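Local atomic coordinates of ecto-NAD+ glycohydrolase (CD38 molecule) (Bos taurus, PDB entry 3GC6), a protein that is a glycosylated, disulfide-rich ecto-enzyme of the ADP-ribosyl cyclase (CD38) family. Residues D59-T64 with K139-N144; Q83-S88 with L103-D108; V165-N170 with V195-W200. The protein carries 1 engineered substitution. All blocks are in the same frame, centred on the assembly; numbering follows the deposited sequence. Where two conformers were deposited one is given.

Contact 1 of 3, residues D59-T64 with K139-N144; sequences DPCKAT and KDCRTN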
loop_
_atom_site.group_PDB
_atom_site.type_symbol
_atom_site.label_atom_id
_atom_site.label_comp_id
_atom_site.label_asym_id
_atom_site.label_seq_id
_atom_site.Cartn_x
_atom_site.Cartn_y
_atom_site.Cartn_z
ATOM N N ASP A 59 27.700 -16.467 -3.072
ATOM C CA ASP A 59 29.078 -15.949 -3.100
ATOM C C ASP A 59 28.974 -14.420 -3.153
ATOM O O ASP A 59 28.441 -13.859 -4.118
ATOM C CB ASP A 59 29.773 -16.481 -4.352
ATOM C CG ASP A 59 31.239 -16.048 -4.449
ATOM O OD1 ASP A 59 31.584 -14.974 -3.913
ATOM O OD2 ASP A 59 32.042 -16.818 -5.041
ATOM N N PRO A 60 29.453 -13.731 -2.105
ATOM C CA PRO A 60 29.252 -12.259 -2.046
ATOM C C PRO A 60 30.052 -11.463 -3.058
ATOM O O PRO A 60 29.844 -10.237 -3.170
ATOM C CB PRO A 60 29.630 -11.880 -0.604
ATOM C CG PRO A 60 30.257 -13.102 -0.023
ATOM C CD PRO A 60 30.002 -14.297 -0.859
ATOM N N CYS A 61 30.955 -12.130 -3.800
ATOM C CA CYS A 61 31.710 -11.485 -4.888
ATOM C C CYS A 61 31.330 -11.990 -6.269
ATOM O O CYS A 61 32.052 -11.754 -7.233
ATOM C CB CYS A 61 33.221 -11.612 -4.639
ATOM S SG CYS A 61 33.756 -10.367 -3.429
ATOM N N LYS A 62 30.187 -12.668 -6.380
ATOM C CA LYS A 62 29.710 -13.070 -7.694
ATOM C C LYS A 62 28.337 -12.526 -8.017
ATOM O O LYS A 62 27.584 -13.149 -8.762
ATOM C CB LYS A 62 29.716 -14.579 -7.847
ATOM C CG LYS A 62 31.090 -15.145 -7.982
ATOM C CD LYS A 62 30.997 -16.627 -8.383
ATOM C CE LYS A 62 32.371 -17.274 -8.478
ATOM N NZ LYS A 62 33.227 -16.539 -9.434
ATOM N N ALA A 63 27.998 -11.359 -7.478
ATOM C CA ALA A 63 26.707 -10.767 -7.800
ATOM C C ALA A 63 26.620 -10.459 -9.287
ATOM O O ALA A 63 27.585 -9.978 -9.887
ATOM C CB ALA A 63 26.474 -9.474 -7.002
ATOM N N THR A 64 25.462 -10.730 -9.869
ATOM C CA THR A 64 25.176 -10.271 -11.238
ATOM C C THR A 64 23.884 -9.432 -11.289
ATOM O O THR A 64 23.036 -9.531 -10.416
ATOM C CB THR A 64 25.015 -11.463 -12.202
ATOM O OG1 THR A 64 23.865 -12.206 -11.786
ATOM C CG2 THR A 64 26.263 -12.383 -12.184
ATOM N N LYS A 139 38.721 -2.729 -2.857
ATOM C CA LYS A 139 39.684 -3.667 -2.268
ATOM C C LYS A 139 39.310 -5.140 -2.409
ATOM O O LYS A 139 40.190 -6.012 -2.363
ATOM C CB LYS A 139 39.873 -3.361 -0.775
ATOM C CG LYS A 139 40.499 -1.971 -0.477
ATOM C CD LYS A 139 40.806 -1.842 1.025
ATOM C CE LYS A 139 41.205 -0.410 1.427
ATOM N NZ LYS A 139 40.003 0.425 1.684
ATOM N N ASP A 140 38.021 -5.437 -2.563
ATOM C CA ASP A 140 37.612 -6.844 -2.608
ATOM C C ASP A 140 37.087 -7.266 -3.964
ATOM O O ASP A 140 37.662 -8.115 -4.602
ATOM C CB ASP A 140 36.584 -7.169 -1.522
ATOM C CG ASP A 140 37.125 -6.966 -0.123
ATOM O OD1 ASP A 140 38.243 -7.475 0.181
ATOM O OD2 ASP A 140 36.451 -6.266 0.660
ATOM N N CYS A 141 35.977 -6.676 -4.398
ATOM C CA CYS A 141 35.380 -7.055 -5.675
ATOM C C CYS A 141 34.352 -6.030 -6.071
ATOM O O CYS A 141 33.589 -5.577 -5.235
ATOM C CB CYS A 141 34.724 -8.445 -5.592
ATOM S SG CYS A 141 33.389 -8.564 -4.391
ATOM N N ARG A 142 34.337 -5.669 -7.352
ATOM C CA ARG A 142 33.277 -4.805 -7.869
ATOM C C ARG A 142 31.913 -5.506 -7.939
ATOM O O ARG A 142 30.864 -4.849 -7.821
ATOM C CB ARG A 142 33.690 -4.255 -9.244
ATOM C CG ARG A 142 34.871 -3.335 -9.130
ATOM C CD ARG A 142 35.323 -2.762 -10.473
ATOM N NE ARG A 142 36.616 -2.094 -10.315
ATOM C CZ ARG A 142 37.060 -1.121 -11.107
ATOM N NH1 ARG A 142 36.312 -0.689 -12.119
ATOM N NH2 ARG A 142 38.245 -0.562 -10.873
ATOM N N THR A 143 31.948 -6.834 -8.107
ATOM C CA THR A 143 30.764 -7.636 -8.347
ATOM C C THR A 143 30.190 -8.123 -7.014
ATOM O O THR A 143 29.972 -9.330 -6.816
ATOM C CB THR A 143 31.084 -8.855 -9.262
ATOM O OG1 THR A 143 32.228 -9.532 -8.759
ATOM C CG2 THR A 143 31.378 -8.367 -10.701
ATOM N N ASN A 144 29.929 -7.169 -6.130
ATOM C CA ASN A 144 29.299 -7.467 -4.829
ATOM C C ASN A 144 27.837 -7.017 -4.867
ATOM O O ASN A 144 27.466 -6.190 -5.721
ATOM C CB ASN A 144 30.064 -6.772 -3.713
ATOM C CG ASN A 144 29.983 -5.264 -3.803
ATOM O OD1 ASN A 144 30.912 -4.600 -4.306
ATOM N ND2 ASN A 144 28.878 -4.723 -3.382
#
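Covalent, hydrogen-bonded and close-packed links all join the loops 59-64 and 139-144. The covalent one is the disulfide between Cys61 SG and Cys141 SG (2.1 Å, chi3 -76°). Its two halves arrive differently: SG of Cys61 lies anti to its carbonyl carbon, while SG of Cys141 occupies the crowded position between backbone N and carbonyl carbon.

Both hydrogen bonds across the contact belong to Thr143. Its hydroxyl OG1, likewise in the crowded position (chi1 49°), donates to Cys61 O at 2.7 Å from above the carbonyl plane. Its own carbonyl O accepts from Ala63 N at 2.9 Å, a bent bond (141° at the hydrogen), again met from above the plane. Thr143 is the centre of an inverse gamma turn, closed by a weak bond from Asn144 N to Arg142 O. Opposite, a type I turn runs from Asp59 to Lys62, with Lys62 N 3.1 Å from Asp59 O; an Asx turn reinforces it, Cys61 N donating to Asp59 OD1 at 2.9 Å.

Close packing completes the join: the Ala63 methyl CB rests on Asn144 C (3.5 Å), and Asn144 CA makes a CA-H...O contact with Pro60 O (3.3 Å).

Trp11 packs on Pro60, Cys61 and Asp140. Asn144 is the N-cap of helix 145-159, whose Tyr145 and Val148 meet Ala63, so the contact fastens the loop between helices 44-55 and 69-74 beside the start of that helix.

Contact 2 of 3, residues Q83-S88 with L103-D108; sequences QQVFWS and LMTLED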
loop_
_atom_site.group_PDB
_atom_site.type_symbol
_atom_site.label_atom_id
_atom_site.label_comp_id
_atom_site.label_asym_id
_atom_site.label_seq_id
_atom_site.Cartn_x
_atom_site.Cartn_y
_atom_site.Cartn_z
ATOM N N GLN A 83 9.439 14.213 -14.146
ATOM C CA GLN A 83 9.650 14.347 -12.690
ATOM C C GLN A 83 10.992 13.760 -12.205
ATOM O O GLN A 83 11.244 13.719 -10.991
ATOM C CB GLN A 83 8.500 13.672 -11.920
ATOM C CG GLN A 83 7.178 14.402 -12.168
ATOM C CD GLN A 83 5.985 13.663 -11.555
ATOM O OE1 GLN A 83 6.131 12.946 -10.570
ATOM N NE2 GLN A 83 4.816 13.792 -12.183
ATOM N N GLN A 84 11.842 13.309 -13.134
ATOM C CA GLN A 84 13.010 12.542 -12.728
ATOM C C GLN A 84 14.255 13.411 -12.552
ATOM O O GLN A 84 14.550 14.274 -13.414
ATOM C CB GLN A 84 13.301 11.471 -13.791
ATOM C CG GLN A 84 14.289 10.395 -13.379
ATOM C CD GLN A 84 14.121 9.143 -14.233
ATOM O OE1 GLN A 84 13.070 8.929 -14.851
ATOM N NE2 GLN A 84 15.152 8.320 -14.269
ATOM N N VAL A 85 14.977 13.167 -11.445
ATOM C CA VAL A 85 16.212 13.875 -11.126
ATOM C C VAL A 85 17.383 12.899 -11.006
ATOM O O VAL A 85 17.258 11.847 -10.336
ATOM C CB VAL A 85 16.061 14.582 -9.779
ATOM C CG1 VAL A 85 17.399 15.194 -9.347
ATOM C CG2 VAL A 85 14.994 15.703 -9.924
ATOM N N PHE A 86 18.500 13.238 -11.653
ATOM C CA PHE A 86 19.776 12.532 -11.513
ATOM C C PHE A 86 20.709 13.454 -10.755
ATOM O O PHE A 86 20.488 14.674 -10.693
ATOM C CB PHE A 86 20.381 12.275 -12.893
ATOM C CG PHE A 86 19.585 11.326 -13.717
ATOM C CD1 PHE A 86 19.941 9.967 -13.772
ATOM C CD2 PHE A 86 18.464 11.771 -14.426
ATOM C CE1 PHE A 86 19.168 9.063 -14.557
ATOM C CE2 PHE A 86 17.698 10.890 -15.188
ATOM C CZ PHE A 86 18.054 9.534 -15.260
ATOM N N TRP A 87 21.734 12.880 -10.138
ATOM C CA TRP A 87 22.655 13.716 -9.376
ATOM C C TRP A 87 23.991 13.006 -9.268
ATOM O O TRP A 87 24.073 11.783 -9.396
ATOM C CB TRP A 87 22.072 14.035 -7.981
ATOM C CG TRP A 87 21.862 12.785 -7.127
ATOM C CD1 TRP A 87 20.750 11.965 -7.093
ATOM C CD2 TRP A 87 22.794 12.221 -6.215
ATOM N NE1 TRP A 87 20.945 10.914 -6.191
ATOM C CE2 TRP A 87 22.206 11.055 -5.655
ATOM C CE3 TRP A 87 24.088 12.587 -5.818
ATOM C CZ2 TRP A 87 22.864 10.277 -4.698
ATOM C CZ3 TRP A 87 24.755 11.797 -4.880
ATOM C CH2 TRP A 87 24.141 10.648 -4.345
ATOM N N SER A 88 25.034 13.797 -9.025
ATOM C CA SER A 88 26.345 13.191 -8.823
ATOM C C SER A 88 27.169 14.144 -7.991
ATOM O O SER A 88 27.323 15.310 -8.367
ATOM C CB SER A 88 27.024 12.973 -10.190
ATOM O OG SER A 88 28.240 12.233 -10.068
ATOM N N LEU A 103 9.893 16.244 -7.030
ATOM C CA LEU A 103 10.506 15.417 -8.077
ATOM C C LEU A 103 11.065 14.137 -7.433
ATOM O O LEU A 103 11.026 13.952 -6.197
ATOM C CB LEU A 103 11.663 16.177 -8.753
ATOM C CG LEU A 103 11.240 17.536 -9.314
ATOM C CD1 LEU A 103 12.455 18.347 -9.794
ATOM C CD2 LEU A 103 10.185 17.400 -10.415
ATOM N N MET A 104 11.569 13.222 -8.258
ATOM C CA MET A 104 12.075 11.971 -7.695
ATOM C C MET A 104 13.497 11.633 -8.155
ATOM O O MET A 104 13.749 11.524 -9.372
ATOM C CB MET A 104 11.168 10.779 -8.026
ATOM C CG MET A 104 9.750 10.964 -7.563
ATOM S SD MET A 104 8.655 9.622 -8.167
ATOM C CE MET A 104 9.416 8.413 -7.240
ATOM N N THR A 105 14.413 11.496 -7.191
ATOM C CA THR A 105 15.724 10.884 -7.443
ATOM C C THR A 105 15.604 9.350 -7.395
ATOM O O THR A 105 14.538 8.826 -7.063
ATOM C CB THR A 105 16.789 11.281 -6.388
ATOM O OG1 THR A 105 16.421 10.747 -5.112
ATOM C CG2 THR A 105 16.900 12.821 -6.277
ATOM N N LEU A 106 16.726 8.677 -7.665
ATOM C CA LEU A 106 16.755 7.216 -7.601
ATOM C C LEU A 106 16.359 6.772 -6.198
ATOM O O LEU A 106 15.692 5.758 -6.030
ATOM C CB LEU A 106 18.158 6.722 -7.949
ATOM C CG LEU A 106 18.378 5.199 -7.992
ATOM C CD1 LEU A 106 17.430 4.572 -8.995
ATOM C CD2 LEU A 106 19.837 4.873 -8.300
ATOM N N GLU A 107 16.788 7.534 -5.193
ATOM C CA GLU A 107 16.509 7.176 -3.803
ATOM C C GLU A 107 15.078 7.470 -3.386
ATOM O O GLU A 107 14.683 7.173 -2.256
ATOM C CB GLU A 107 17.522 7.869 -2.883
ATOM C CG GLU A 107 18.952 7.461 -3.113
ATOM C CD GLU A 107 19.570 8.041 -4.393
ATOM O OE1 GLU A 107 19.121 9.103 -4.865
ATOM O OE2 GLU A 107 20.533 7.475 -4.918
ATOM N N ASP A 108 14.286 8.027 -4.308
ATOM C CA ASP A 108 12.875 8.281 -4.067
ATOM C C ASP A 108 11.972 7.242 -4.755
ATOM O O ASP A 108 10.753 7.319 -4.671
ATOM C CB ASP A 108 12.507 9.698 -4.516
ATOM C CG ASP A 108 13.248 10.770 -3.735
ATOM O OD1 ASP A 108 13.180 10.722 -2.468
ATOM O OD2 ASP A 108 13.867 11.670 -4.360
HETATM O O HOH W 1 18.770 10.099 -8.922
#
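Asp108 OD2 is gripped by one firm hydrogen bond and possibly a second, both from Thr105: the backbone N comes to its anti lone pair at 2.9 Å, and hydroxyl OG1 lies 2.8 Å away, though that proton also has Glu107 OE1 within reach. With Asp108 N bonded back to Thr105 O, this secures the short 3-10 turn 106-108.

Across the contact, backbone bonds form a single bridge between Gln84 and Met104. Met104 N donates to Gln83 O almost along the C=O axis (2.8 Å), and Val85 N to Met104 O from above the carbonyl plane (2.9 Å). Beyond this the chains diverge, and a water takes over, donating to Val85 O and accepting from Leu106 N.

The Val85 side chain crosses that of Leu103 at about a right angle, CG2 touching Leu103 CB (3.6 Å), and lies beside that of Thr105, pointing the same way, with Val85 CG1 3.9 Å from Thr105 CG2. With CG in the crowded position (chi1 62°), Trp87 NE1 donates a hydrogen bond to Glu107 OE1 (2.9 Å), an oxygen whose place in the model is less sure. Glu107, bent at chi2, meets the indole at its edge, the two planes 62° apart.

Strand 85-88, outermost in its sheet, thus receives the loop that follows helix 91-101 along one edge and pairs with strand 164-170 along the other. His95 of helix 91-101 meets Trp87 edge-to-face, and Leu106 packs on helix 145-159.

Contact 3 of 3, residues V165-N170 with V195-W200; sequences VRVVLN and VELEAW. With NAG (2-acetamido-2-deoxy-beta-D-glucopyranose), chain C.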
loop_
_atom_site.group_PDB
_atom_site.type_symbol
_atom_site.label_atom_id
_atom_site.label_comp_id
_atom_site.label_asym_id
_atom_site.label_seq_id
_atom_site.Cartn_x
_atom_site.Cartn_y
_atom_site.Cartn_z
ATOM N N VAL A 165 14.448 15.449 -18.212
ATOM C CA VAL A 165 15.113 15.007 -16.967
ATOM C C VAL A 165 16.093 16.094 -16.510
ATOM O O VAL A 165 16.590 16.867 -17.334
ATOM C CB VAL A 165 15.850 13.648 -17.078
ATOM C CG1 VAL A 165 14.871 12.563 -17.566
ATOM C CG2 VAL A 165 17.035 13.745 -18.007
ATOM N N ARG A 166 16.373 16.128 -15.206
ATOM C CA ARG A 166 17.253 17.152 -14.643
ATOM C C ARG A 166 18.385 16.458 -13.919
ATOM O O ARG A 166 18.195 15.402 -13.318
ATOM C CB ARG A 166 16.452 18.070 -13.696
ATOM C CG ARG A 166 15.359 18.845 -14.456
ATOM C CD ARG A 166 14.168 19.280 -13.619
ATOM N NE ARG A 166 13.342 20.179 -14.439
ATOM C CZ ARG A 166 12.264 19.781 -15.106
ATOM N NH1 ARG A 166 11.863 18.516 -15.003
ATOM N NH2 ARG A 166 11.571 20.652 -15.851
ATOM N N VAL A 167 19.609 16.961 -14.072
ATOM C CA VAL A 167 20.712 16.483 -13.222
ATOM C C VAL A 167 21.316 17.625 -12.421
ATOM O O VAL A 167 21.487 18.736 -12.933
ATOM C CB VAL A 167 21.831 15.732 -14.008
ATOM C CG1 VAL A 167 22.484 16.638 -15.049
ATOM C CG2 VAL A 167 22.893 15.177 -13.058
ATOM N N VAL A 168 21.614 17.342 -11.156
ATOM C CA VAL A 168 22.257 18.315 -10.257
ATOM C C VAL A 168 23.717 17.914 -10.072
ATOM O O VAL A 168 24.024 16.851 -9.533
ATOM C CB VAL A 168 21.571 18.272 -8.891
ATOM C CG1 VAL A 168 22.141 19.339 -7.962
ATOM C CG2 VAL A 168 20.071 18.504 -9.057
ATOM N N LEU A 169 24.609 18.808 -10.504
ATOM C CA LEU A 169 26.041 18.553 -10.477
ATOM C C LEU A 169 26.771 19.604 -9.623
ATOM O O LEU A 169 26.218 20.667 -9.345
ATOM C CB LEU A 169 26.597 18.547 -11.897
ATOM C CG LEU A 169 26.008 17.462 -12.793
ATOM C CD1 LEU A 169 26.570 17.582 -14.211
ATOM C CD2 LEU A 169 26.335 16.057 -12.259
ATOM N N ASN A 170 27.998 19.275 -9.234
ATOM C CA ASN A 170 28.726 20.066 -8.236
ATOM C C ASN A 170 29.722 21.022 -8.874
ATOM O O ASN A 170 30.773 20.586 -9.325
ATOM C CB ASN A 170 29.454 19.102 -7.304
ATOM C CG ASN A 170 29.917 19.766 -6.021
ATOM O OD1 ASN A 170 30.359 20.922 -6.031
ATOM N ND2 ASN A 170 29.779 19.029 -4.910
ATOM N N VAL A 195 15.112 11.689 -24.824
ATOM C CA VAL A 195 14.720 12.555 -23.700
ATOM C C VAL A 195 15.487 13.893 -23.817
ATOM O O VAL A 195 16.356 14.041 -24.682
ATOM C CB VAL A 195 14.929 11.888 -22.312
ATOM C CG1 VAL A 195 14.243 10.534 -22.278
ATOM C CG2 VAL A 195 16.399 11.738 -21.992
ATOM N N GLU A 196 15.134 14.863 -22.972
ATOM C CA GLU A 196 15.876 16.112 -22.917
ATOM C C GLU A 196 16.469 16.206 -21.535
ATOM O O GLU A 196 15.813 15.849 -20.530
ATOM C CB GLU A 196 14.993 17.335 -23.195
ATOM C CG GLU A 196 14.237 17.192 -24.520
ATOM C CD GLU A 196 13.638 18.484 -25.014
ATOM O OE1 GLU A 196 13.807 19.519 -24.333
ATOM O OE2 GLU A 196 13.009 18.443 -26.102
ATOM N N LEU A 197 17.712 16.644 -21.460
ATOM C CA LEU A 197 18.367 16.692 -20.160
ATOM C C LEU A 197 18.831 18.098 -19.852
ATOM O O LEU A 197 19.499 18.751 -20.689
ATOM C CB LEU A 197 19.554 15.711 -20.136
ATOM C CG LEU A 197 20.317 15.569 -18.812
ATOM C CD1 LEU A 197 20.902 14.138 -18.690
ATOM C CD2 LEU A 197 21.406 16.623 -18.687
ATOM N N GLU A 198 18.481 18.563 -18.656
ATOM C CA GLU A 198 18.993 19.821 -18.154
ATOM C C GLU A 198 19.959 19.539 -17.022
ATOM O O GLU A 198 19.630 18.806 -16.063
ATOM C CB GLU A 198 17.880 20.689 -17.575
ATOM C CG GLU A 198 16.818 21.034 -18.514
ATOM C CD GLU A 198 15.702 21.776 -17.805
ATOM O OE1 GLU A 198 15.836 22.074 -16.585
ATOM O OE2 GLU A 198 14.705 22.053 -18.478
ATOM N N ALA A 199 21.147 20.124 -17.118
ATOM C CA ALA A 199 22.133 20.018 -16.038
ATOM C C ALA A 199 22.288 21.369 -15.364
ATOM O O ALA A 199 22.322 22.406 -16.027
ATOM C CB ALA A 199 23.459 19.582 -16.575
ATOM N N TRP A 200 22.380 21.318 -14.048
ATOM C CA TRP A 200 22.562 22.492 -13.231
ATOM C C TRP A 200 23.855 22.300 -12.440
ATOM O O TRP A 200 23.956 21.354 -11.648
ATOM C CB TRP A 200 21.367 22.589 -12.273
ATOM C CG TRP A 200 20.060 22.785 -13.008
ATOM C CD1 TRP A 200 19.212 21.811 -13.475
ATOM C CD2 TRP A 200 19.469 24.040 -13.352
ATOM N NE1 TRP A 200 18.120 22.400 -14.103
ATOM C CE2 TRP A 200 18.267 23.763 -14.048
ATOM C CE3 TRP A 200 19.855 25.370 -13.161
ATOM C CZ2 TRP A 200 17.432 24.780 -14.534
ATOM C CZ3 TRP A 200 19.012 26.391 -13.633
ATOM C CH2 TRP A 200 17.818 26.080 -14.317
HETATM C C1 NAG C . 30.416 19.472 -3.666
HETATM C C2 NAG C . 29.248 19.735 -2.703
HETATM C C3 NAG C . 29.791 19.898 -1.271
HETATM C C4 NAG C . 30.803 18.818 -0.862
HETATM C C5 NAG C . 31.839 18.639 -1.969
HETATM C C6 NAG C . 32.826 17.490 -1.697
HETATM C C7 NAG C . 27.277 20.866 -3.638
HETATM C C8 NAG C . 26.720 22.154 -4.162
HETATM N N2 NAG C . 28.500 20.940 -3.080
HETATM O O3 NAG C . 28.725 19.976 -0.345
HETATM O O4 NAG C . 31.454 19.191 0.362
HETATM O O5 NAG C . 31.150 18.358 -3.177
HETATM O O6 NAG C . 32.127 16.296 -1.406
HETATM O O7 NAG C . 26.622 19.823 -3.718
HETATM O O HOH W 2 14.084 23.044 -14.543
#
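Side chains of the paired strands 165-170 and 196-200 stand in matched rows, apolar on one face of the sheet and mixed on the other. On the apolar face, Val165 crosses Leu197 obliquely, Val165 CG2 against Leu197 CB at 3.8 Å. In the conformer given, Val167 CG1, held between its backbone N and carbonyl carbon (chi1 61°), presses on the Ala199 methyl CB at 3.5 Å, tighter than usual, and also meets Leu197 CD2.

On the other face Arg166 and Glu198 run side by side, pointing the same way, with guanidinium and carboxylate planes 76° apart. Their salt bridge is long and one of charge alone: Arg166 NE lies 3.8 Å from Glu198 OE1, which sits well out of the guanidinium plane, so no N-H points at it. A water at the guanidinium edge does the hydrogen bonding instead, accepting from Arg166 NE (3.0 Å) and donating to Glu198 OE1 (2.9 Å). The same oxygen receives a weak bond from Trp200 NE1 (3.4 Å). Trp200 turns an indole edge to Val167 O, while its ring meets Phe243 of helix 240-244.

Between the two rows runs a regular parallel ladder of five backbone bonds, from Val165 N to Glu196 O (2.7 Å, 175° at the hydrogen) up to Leu169 N to Trp200 O. At the ladder's end Asn170, its CG anti to the backbone N, carries NAG through an ND2-C1 bond, and the sugar is hydrogen-bonded to Asp204. Strand 164-170, helix 182-187 and strand 196-203 form a beta-alpha-beta unit, whose paired strands are the inner two of the four-stranded parallel sheet.

Overall arrangement
Contacts 2 and 3 are buried and share one parallel sheet: strand 85-88 pairs with strand 164-170, Phe86 N lying 2.7 Å from Arg166 O, and the centres of the two contacts are about 10 Å apart. Contact 3 joins the two inner strands by a full ladder, whereas contact 2 extends the sheet's edge by a single bridge, a water and an indole-carboxylate bond. Contact 1 is partly buried, with its centre about 31 Å from that of contact 3, on the opposite side of the chain's centre. It joins loops without regular structure, and there a disulfide and one threonine replace strand pairing. Helix 145-159 relates the regions: its start flanks contact 1, and its later residues pack on Leu106 of contact 2.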